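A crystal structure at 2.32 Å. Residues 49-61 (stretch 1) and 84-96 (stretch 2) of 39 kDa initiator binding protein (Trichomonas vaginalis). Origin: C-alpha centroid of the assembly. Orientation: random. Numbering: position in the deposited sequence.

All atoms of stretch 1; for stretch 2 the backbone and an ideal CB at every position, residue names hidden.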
ATOM      1  N   LYS A  49      10.684  17.144 -13.692  1.00 64.91           N
ATOM      2  CA  LYS A  49       9.705  17.289 -14.770  1.00 66.06           C
ATOM      3  C   LYS A  49       8.334  17.303 -14.127  1.00 61.25           C
ATOM      4  O   LYS A  49       8.049  16.406 -13.359  1.00 60.12           O
ATOM      5  CB  LYS A  49       9.871  16.077 -15.697  1.00 66.63           C
ATOM      6  CG  LYS A  49       9.087  16.101 -16.968  1.00 74.69           C
ATOM      7  CD  LYS A  49       9.783  15.256 -18.035  1.00 67.52           C
ATOM      8  CE  LYS A  49      10.019  13.832 -17.599  1.00 67.46           C
ATOM      9  NZ  LYS A  49      10.700  13.033 -18.675  1.00 68.75           N
ATOM     10  N   THR A  50       7.491  18.298 -14.424  1.00 67.69           N
ATOM     11  CA  THR A  50       6.150  18.381 -13.798  1.00 67.98           C
ATOM     12  C   THR A  50       5.196  17.256 -14.149  1.00 64.90           C
ATOM     13  O   THR A  50       4.231  16.999 -13.420  1.00 65.38           O
ATOM     14  CB  THR A  50       5.378  19.692 -14.127  1.00 69.32           C
ATOM     15  OG1 THR A  50       5.575  20.047 -15.497  1.00 75.73           O
ATOM     16  CG2 THR A  50       5.810  20.815 -13.218  1.00 76.37           C
ATOM     17  N   ASP A  51       5.446  16.605 -15.277  1.00 65.13           N
ATOM     18  CA  ASP A  51       4.604  15.508 -15.732  1.00 59.93           C
ATOM     19  C   ASP A  51       5.413  14.627 -16.649  1.00 53.94           C
ATOM     20  O   ASP A  51       6.574  14.298 -16.346  1.00 49.78           O
ATOM     21  CB  ASP A  51       3.372  16.047 -16.465  1.00 70.80           C
ATOM     22  CG  ASP A  51       2.546  14.943 -17.115  1.00 89.90           C
ATOM     23  OD1 ASP A  51       2.611  14.835 -18.363  1.00 87.09           O
ATOM     24  OD2 ASP A  51       1.853  14.174 -16.389  1.00 97.79           O
ATOM     25  N   GLY A  52       4.795  14.239 -17.762  1.00 53.44           N
ATOM     26  CA  GLY A  52       5.474  13.412 -18.740  1.00 48.79           C
ATOM     27  C   GLY A  52       5.686  12.018 -18.231  1.00 50.10           C
ATOM     28  O   GLY A  52       4.941  11.562 -17.376  1.00 58.30           O
ATOM     29  N   THR A  53       6.696  11.336 -18.759  1.00 54.40           N
ATOM     30  CA  THR A  53       6.988   9.977 -18.365  1.00 49.91           C
ATOM     31  C   THR A  53       8.489   9.849 -18.337  1.00 50.92           C
ATOM     32  O   THR A  53       9.188  10.740 -18.794  1.00 50.57           O
ATOM     33  CB  THR A  53       6.457   8.968 -19.405  1.00 63.16           C
ATOM     34  OG1 THR A  53       7.318   8.996 -20.551  1.00 69.65           O
ATOM     35  CG2 THR A  53       4.993   9.304 -19.844  1.00 43.37           C
ATOM     36  N   VAL A  54       8.983   8.735 -17.803  1.00 50.44           N
ATOM     37  CA  VAL A  54      10.427   8.461 -17.751  1.00 49.93           C
ATOM     38  C   VAL A  54      10.618   6.955 -17.904  1.00 47.52           C
ATOM     39  O   VAL A  54       9.682   6.182 -17.672  1.00 56.58           O
ATOM     40  CB  VAL A  54      11.060   8.924 -16.401  1.00 61.26           C
ATOM     41  CG1 VAL A  54      10.879  10.404 -16.243  1.00 47.18           C
ATOM     42  CG2 VAL A  54      10.403   8.198 -15.201  1.00 56.51           C
ATOM     43  N   MET A  55      11.802   6.524 -18.319  1.00 56.07           N
ATOM     44  CA  MET A  55      12.033   5.089 -18.479  1.00 59.45           C
ATOM     45  C   MET A  55      11.783   4.432 -17.136  1.00 65.72           C
ATOM     46  O   MET A  55      12.049   5.030 -16.083  1.00 62.39           O
ATOM     47  CB  MET A  55      13.473   4.796 -18.933  1.00 68.07           C
ATOM     48  CG  MET A  55      13.791   5.162 -20.388  1.00 71.74           C
ATOM     49  SD  MET A  55      12.658   4.378 -21.554  1.00 79.17           S
ATOM     50  CE  MET A  55      11.409   5.657 -21.662  1.00 81.43           C
ATOM     51  N   ARG A  56      11.300   3.196 -17.180  1.00 67.69           N
ATOM     52  CA  ARG A  56      10.971   2.453 -15.984  1.00 62.59           C
ATOM     53  C   ARG A  56      12.107   2.391 -14.975  1.00 63.13           C
ATOM     54  O   ARG A  56      11.915   2.697 -13.805  1.00 58.27           O
ATOM     55  CB  ARG A  56      10.540   1.033 -16.346  1.00 65.24           C
ATOM     56  CG  ARG A  56       9.914   0.308 -15.169  1.00 66.31           C
ATOM     57  CD  ARG A  56       9.609  -1.095 -15.520  1.00 63.91           C
ATOM     58  NE  ARG A  56       8.748  -1.703 -14.511  1.00 70.38           N
ATOM     59  CZ  ARG A  56       9.183  -2.481 -13.534  1.00 60.58           C
ATOM     60  NH1 ARG A  56      10.482  -2.742 -13.450  1.00 61.34           N
ATOM     61  NH2 ARG A  56       8.318  -2.983 -12.647  1.00 51.63           N
ATOM     62  N   ASP A  57      13.280   1.994 -15.440  1.00 60.74           N
ATOM     63  CA  ASP A  57      14.444   1.866 -14.580  1.00 59.81           C
ATOM     64  C   ASP A  57      14.890   3.154 -13.916  1.00 57.71           C
ATOM     65  O   ASP A  57      15.311   3.143 -12.764  1.00 51.55           O
ATOM     66  CB  ASP A  57      15.600   1.260 -15.362  1.00 59.57           C
ATOM     67  CG  ASP A  57      15.450  -0.239 -15.534  1.00 72.87           C
ATOM     68  OD1 ASP A  57      16.220  -0.815 -16.333  1.00 79.02           O
ATOM     69  OD2 ASP A  57      14.562  -0.840 -14.871  1.00 67.82           O
ATOM     70  N   PHE A  58      14.801   4.262 -14.641  1.00 50.11           N
ATOM     71  CA  PHE A  58      15.189   5.542 -14.097  1.00 47.17           C
ATOM     72  C   PHE A  58      14.317   5.971 -12.897  1.00 54.08           C
ATOM     73  O   PHE A  58      14.842   6.499 -11.906  1.00 55.12           O
ATOM     74  CB  PHE A  58      15.136   6.577 -15.215  1.00 43.94           C
ATOM     75  CG  PHE A  58      15.417   7.979 -14.768  1.00 49.02           C
ATOM     76  CD1 PHE A  58      14.387   8.811 -14.338  1.00 52.52           C
ATOM     77  CD2 PHE A  58      16.699   8.475 -14.796  1.00 51.32           C
ATOM     78  CE1 PHE A  58      14.631  10.127 -13.945  1.00 49.13           C
ATOM     79  CE2 PHE A  58      16.946   9.777 -14.404  1.00 53.06           C
ATOM     80  CZ  PHE A  58      15.907  10.606 -13.980  1.00 53.51           C
ATOM     81  N   LEU A  59      13.004   5.730 -12.989  1.00 47.99           N
ATOM     82  CA  LEU A  59      12.077   6.099 -11.932  1.00 51.00           C
ATOM     83  C   LEU A  59      12.310   5.278 -10.683  1.00 53.91           C
ATOM     84  O   LEU A  59      12.384   5.807  -9.574  1.00 51.10           O
ATOM     85  CB  LEU A  59      10.630   5.895 -12.362  1.00 46.01           C
ATOM     86  CG  LEU A  59       9.698   6.232 -11.204  1.00 45.15           C
ATOM     87  CD1 LEU A  59       9.724   7.721 -11.042  1.00 47.39           C
ATOM     88  CD2 LEU A  59       8.282   5.762 -11.425  1.00 43.83           C
ATOM     89  N   ILE A  60      12.407   3.977 -10.880  1.00 50.81           N
ATOM     90  CA  ILE A  60      12.614   3.059  -9.797  1.00 51.44           C
ATOM     91  C   ILE A  60      13.940   3.359  -9.090  1.00 53.67           C
ATOM     92  O   ILE A  60      14.032   3.325  -7.874  1.00 53.95           O
ATOM     93  CB  ILE A  60      12.583   1.624 -10.355  1.00 54.98           C
ATOM     94  CG1 ILE A  60      11.166   1.322 -10.851  1.00 58.24           C
ATOM     95  CG2 ILE A  60      13.041   0.602  -9.311  1.00 49.34           C
ATOM     96  CD1 ILE A  60      10.939  -0.128 -11.237  1.00 54.59           C
ATOM     97  N   GLU A  61      14.961   3.693  -9.862  1.00 58.13           N
ATOM     98  CA  GLU A  61      16.281   3.985  -9.313  1.00 54.85           C
ATOM     99  C   GLU A  61      16.220   5.258  -8.465  1.00 51.38           C
ATOM    100  O   GLU A  61      16.685   5.256  -7.337  1.00 49.22           O
ATOM    101  CB  GLU A  61      17.286   4.121 -10.465  1.00 63.73           C
ATOM    102  CG  GLU A  61      18.655   3.547 -10.203  1.00 82.61           C
ATOM    103  CD  GLU A  61      19.749   4.605 -10.225  1.00 92.43           C
ATOM    104  OE1 GLU A  61      20.938   4.221 -10.107  1.00 96.46           O
ATOM    105  OE2 GLU A  61      19.422   5.810 -10.355  1.00 95.13           O
ATOM    106  N   UNK A  84       6.583  -4.079  -6.863  1.00 47.32           N
ATOM    107  CA  UNK A  84       5.308  -3.485  -6.560  1.00 52.44           C
ATOM    108  C   UNK A  84       4.757  -2.739  -7.781  1.00 54.42           C
ATOM    109  O   UNK A  84       3.546  -2.825  -8.088  1.00 54.58           O
ATOM    110  CB  UNK A  84       5.436  -2.544  -5.361  1.00 52.44           C
ATOM    111  N   UNK A  85       5.626  -2.040  -8.505  1.00 58.99           N
ATOM    112  CA  UNK A  85       5.166  -1.303  -9.690  1.00 58.72           C
ATOM    113  C   UNK A  85       4.952  -2.158 -10.954  1.00 62.08           C
ATOM    114  O   UNK A  85       5.603  -1.942 -11.994  1.00 50.55           O
ATOM    115  CB  UNK A  85       6.180  -0.203 -10.009  1.00 58.72           C
ATOM    116  N   UNK A  86       4.053  -3.133 -10.862  1.00 66.69           N
ATOM    117  CA  UNK A  86       3.745  -3.956 -12.023  1.00 76.11           C
ATOM    118  C   UNK A  86       3.024  -3.030 -13.014  1.00 80.52           C
ATOM    119  O   UNK A  86       2.483  -1.981 -12.620  1.00 80.77           O
ATOM    120  CB  UNK A  86       2.899  -5.176 -11.652  1.00 76.11           C
ATOM    121  N   UNK A  87       3.020  -3.393 -14.312  1.00 83.33           N
ATOM    122  CA  UNK A  87       3.652  -4.614 -14.831  1.00 83.69           C
ATOM    123  C   UNK A  87       5.147  -4.415 -15.054  1.00 77.59           C
ATOM    124  O   UNK A  87       5.617  -3.280 -15.247  1.00 73.54           O
ATOM    125  CB  UNK A  87       2.985  -5.044 -16.139  1.00 83.69           C
ATOM    126  N   UNK A  88       5.884  -5.519 -15.015  1.00 72.49           N
ATOM    127  CA  UNK A  88       7.323  -5.478 -15.248  1.00 75.29           C
ATOM    128  C   UNK A  88       7.591  -5.160 -16.724  1.00 75.05           C
ATOM    129  O   UNK A  88       8.512  -4.419 -17.064  1.00 71.55           O
ATOM    130  CB  UNK A  88       7.975  -6.803 -14.850  1.00 75.29           C
ATOM    131  N   UNK A  89       6.771  -5.740 -17.591  1.00 80.54           N
ATOM    132  CA  UNK A  89       6.903  -5.579 -19.037  1.00 88.35           C
ATOM    133  C   UNK A  89       6.888  -4.133 -19.544  1.00 87.99           C
ATOM    134  O   UNK A  89       7.602  -3.809 -20.496  1.00 93.08           O
ATOM    135  CB  UNK A  89       5.773  -6.350 -19.722  1.00 88.35           C
ATOM    136  N   UNK A  90       6.082  -3.266 -18.930  1.00 81.43           N
ATOM    137  CA  UNK A  90       6.037  -1.862 -19.339  1.00 78.09           C
ATOM    138  C   UNK A  90       7.411  -1.170 -19.200  1.00 72.76           C
ATOM    139  O   UNK A  90       8.134  -1.356 -18.222  1.00 71.71           O
ATOM    140  CB  UNK A  90       4.992  -1.117 -18.506  1.00 78.09           C
ATOM    141  N   UNK A  91       7.736  -0.339 -20.174  1.00 69.02           N
ATOM    142  CA  UNK A  91       9.015   0.342 -20.242  1.00 64.77           C
ATOM    143  C   UNK A  91       9.086   1.728 -19.651  1.00 67.66           C
ATOM    144  O   UNK A  91      10.180   2.305 -19.563  1.00 68.46           O
ATOM    145  CB  UNK A  91       9.444   0.429 -21.708  1.00 64.77           C
ATOM    146  N   UNK A  92       7.945   2.307 -19.293  1.00 66.19           N
ATOM    147  CA  UNK A  92       7.984   3.657 -18.739  1.00 61.64           C
ATOM    148  C   UNK A  92       6.955   3.860 -17.652  1.00 55.55           C
ATOM    149  O   UNK A  92       6.023   3.073 -17.531  1.00 51.27           O
ATOM    150  CB  UNK A  92       7.769   4.690 -19.847  1.00 61.64           C
ATOM    151  N   UNK A  93       7.139   4.917 -16.864  1.00 50.50           N
ATOM    152  CA  UNK A  93       6.238   5.226 -15.763  1.00 49.95           C
ATOM    153  C   UNK A  93       5.865   6.672 -15.761  1.00 45.11           C
ATOM    154  O   UNK A  93       6.569   7.493 -16.353  1.00 47.12           O
ATOM    155  CB  UNK A  93       6.868   4.851 -14.420  1.00 49.95           C
ATOM    156  N   UNK A  94       4.755   6.998 -15.102  1.00 40.10           N
ATOM    157  CA  UNK A  94       4.326   8.378 -15.054  1.00 42.80           C
ATOM    158  C   UNK A  94       3.941   8.781 -13.643  1.00 51.96           C
ATOM    159  O   UNK A  94       4.014   7.969 -12.714  1.00 45.90           O
ATOM    160  CB  UNK A  94       3.153   8.605 -16.010  1.00 42.80           C
ATOM    161  N   UNK A  95       3.523  10.032 -13.486  1.00 47.70           N
ATOM    162  CA  UNK A  95       3.167  10.530 -12.184  1.00 49.21           C
ATOM    163  C   UNK A  95       2.100   9.600 -11.604  1.00 53.01           C
ATOM    164  O   UNK A  95       2.216   9.168 -10.475  1.00 53.34           O
ATOM    165  CB  UNK A  95       2.677  11.977 -12.259  1.00 49.21           C
ATOM    166  N   UNK A  96       1.077   9.274 -12.386  1.00 49.47           N
ATOM    167  CA  UNK A  96       0.025   8.408 -11.885  1.00 51.89           C
ATOM    168  C   UNK A  96       0.594   7.112 -11.284  1.00 50.13           C
ATOM    169  O   UNK A  96      -0.019   6.549 -10.385  1.00 50.09           O
ATOM    170  CB  UNK A  96      -0.958   8.081 -13.011  1.00 51.89           C
TER

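At position 84 the ideal CB finds nothing of stretch 1 within 5.5 Å, so many side chains would suit it; the residue is Ile84, and its end leads away. At position 85 the CA-to-CB bond points toward stretch 1, and the ideal CB lies 4.9 Å from Ile60 CD1 and 4.4 Å from Arg56 NH2. Helix 56-61 offers an apolar surface here, which calls for a long, flexible apolar side chain such as leucine or methionine. The residue is Met85. Its CE lies 3.9 Å from Leu59 CD2 and its SD 4.2 Å from Ile60 CG1, while its backbone O accepts a hydrogen bond from Arg56 NH2 (3.0 Å).

Positions 86 and 87 point away, and stretch 1 constrains neither. The peptide bond before 87 is cis, which strongly favours proline; the residues are Ala86 and Pro87. Position 88 also points away, yet its ideal CB is 4.4 Å from Arg56 NH2, so a polar or acidic chain that folds back could meet the guanidinium. It is Gln88, whose end does come nearer. Position 89 points away, and stretch 1 sets no limit on it; it is Glu89.

At 90 the bond runs sideways, with the ideal CB 5.5 Å from Arg56 CD; an acidic or polar residue would suit the neighbourhood of that arginine. The residue is Glu90, although its carboxylate serves position 93 rather than Arg56. Position 91 points away, and its ideal CB is 5.1 Å from Met55 SD, leaving room for most side chains. Gln91 occupies it and contributes through its backbone: its O accepts a 2.8 Å hydrogen bond from Arg56 N, at the first turn of the helix.

From 92 the chain runs antiparallel to strand 53-55. The ideal CB of 92 is only 3.3 Å from Val54 O and 4.2 Å from Met55 CE, so a compact residue, threonine, valine or serine, is reasonable. Thr92 places CG2 3.2 Å from Met55 CE. Position 93 pairs with Val54 through two backbone hydrogen bonds, Val54 N to O of 93 (3.1 Å) and N of 93 to Val54 O (3.0 Å). Its ideal CB is 3.4 Å from Leu59 CD2, on the same face as the Val54 side chain, so an apolar or long aliphatic chain would fit, whereas the nearby Arg56 argues against a positive charge. Lys93 nevertheless packs its CB 3.4 Å from Leu59 CD2, and its NZ, 4.5 Å from Arg56 NE, is paired with Glu90 OE1 in a salt bridge (3.2 Å) and also donates a hydrogen bond to Met85 O (3.1 Å).

The ideal CB of 94 lies 3.7 Å from Gly52 O and 4.3 Å from Thr53 CG2, so a small side chain fits; the position precedes a helix, and serine, threonine or aspartate would suit this N-cap. It is Ser94, whose CB packs against Gly52 O. At 95 the bond points toward stretch 1, with Asp51 OD2 4.7 Å from the ideal CB, inviting lysine or arginine. Lys95 answers with a long salt bridge from NZ to Asp51 OD2 (3.7 Å). Position 96 is out of reach and is Ala96.

Stretch 2 84-96: IMAPQEEQTKSKA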
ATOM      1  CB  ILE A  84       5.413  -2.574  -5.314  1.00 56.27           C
ATOM      2  CG1 ILE A  84       5.732  -3.440  -4.106  1.00 56.05           C
ATOM      3  CG2 ILE A  84       4.086  -1.878  -5.014  1.00 56.75           C
ATOM      4  CD1 ILE A  84       6.091  -2.644  -2.874  1.00 54.54           C
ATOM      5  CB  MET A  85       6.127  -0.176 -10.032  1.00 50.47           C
ATOM      6  CG  MET A  85       6.239   0.840  -8.957  1.00 58.23           C
ATOM      7  SD  MET A  85       7.268   2.185  -9.503  1.00 63.13           S
ATOM      8  CE  MET A  85       6.389   3.575  -8.787  1.00 56.36           C
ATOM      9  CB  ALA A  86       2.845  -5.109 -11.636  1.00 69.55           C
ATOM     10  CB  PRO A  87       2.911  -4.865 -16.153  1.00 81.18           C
ATOM     11  CG  PRO A  87       1.619  -4.095 -16.000  1.00 89.01           C
ATOM     12  CD  PRO A  87       2.098  -2.839 -15.316  1.00 86.59           C
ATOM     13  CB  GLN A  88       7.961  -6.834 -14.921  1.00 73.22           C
ATOM     14  CG  GLN A  88       7.565  -7.395 -13.588  1.00 74.47           C
ATOM     15  CD  GLN A  88       7.716  -6.371 -12.519  1.00 84.42           C
ATOM     16  OE1 GLN A  88       8.796  -5.808 -12.349  1.00 86.21           O
ATOM     17  NE2 GLN A  88       6.631  -6.100 -11.789  1.00 82.41           N
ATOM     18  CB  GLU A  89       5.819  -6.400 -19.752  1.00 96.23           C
ATOM     19  CG  GLU A  89       4.733  -6.978 -18.833  1.00103.91           C
ATOM     20  CD  GLU A  89       5.263  -8.026 -17.854  1.00111.57           C
ATOM     21  OE1 GLU A  89       5.013  -7.871 -16.637  1.00116.00           O
ATOM     22  OE2 GLU A  89       5.919  -9.002 -18.293  1.00115.06           O
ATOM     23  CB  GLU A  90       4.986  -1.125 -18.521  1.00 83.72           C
ATOM     24  CG  GLU A  90       5.043   0.370 -18.679  1.00 93.02           C
ATOM     25  CD  GLU A  90       3.863   1.050 -18.024  1.00101.07           C
ATOM     26  OE1 GLU A  90       3.670   0.869 -16.795  1.00101.81           O
ATOM     27  OE2 GLU A  90       3.126   1.761 -18.748  1.00102.80           O
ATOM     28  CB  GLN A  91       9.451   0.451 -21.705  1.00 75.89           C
ATOM     29  CG  GLN A  91       9.513  -0.871 -22.450  1.00 84.99           C
ATOM     30  CD  GLN A  91      10.251  -0.742 -23.765  1.00 93.06           C
ATOM     31  OE1 GLN A  91      11.426  -0.360 -23.795  1.00 98.69           O
ATOM     32  NE2 GLN A  91       9.570  -1.053 -24.859  1.00 92.14           N
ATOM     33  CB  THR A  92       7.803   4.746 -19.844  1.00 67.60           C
ATOM     34  OG1 THR A  92       6.411   4.942 -20.145  1.00 61.85           O
ATOM     35  CG2 THR A  92       8.545   4.323 -21.102  1.00 72.22           C
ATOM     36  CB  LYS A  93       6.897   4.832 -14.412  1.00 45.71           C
ATOM     37  CG  LYS A  93       6.413   3.470 -13.815  1.00 49.30           C
ATOM     38  CD  LYS A  93       6.380   2.301 -14.791  1.00 41.50           C
ATOM     39  CE  LYS A  93       6.240   0.921 -14.132  1.00 46.11           C
ATOM     40  NZ  LYS A  93       4.827   0.412 -13.869  1.00 52.03           N
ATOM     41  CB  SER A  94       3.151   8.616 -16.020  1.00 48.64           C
ATOM     42  OG  SER A  94       1.905   8.252 -15.451  1.00 59.10           O
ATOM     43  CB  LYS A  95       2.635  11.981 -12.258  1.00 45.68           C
ATOM     44  CG  LYS A  95       2.866  12.770 -10.951  1.00 59.44           C
ATOM     45  CD  LYS A  95       2.041  14.072 -10.770  1.00 58.08           C
ATOM     46  CE  LYS A  95       1.863  14.870 -12.057  1.00 72.61           C
ATOM     47  NZ  LYS A  95       0.690  14.337 -12.841  1.00 75.94           N
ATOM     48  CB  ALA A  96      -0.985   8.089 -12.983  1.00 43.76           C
TER
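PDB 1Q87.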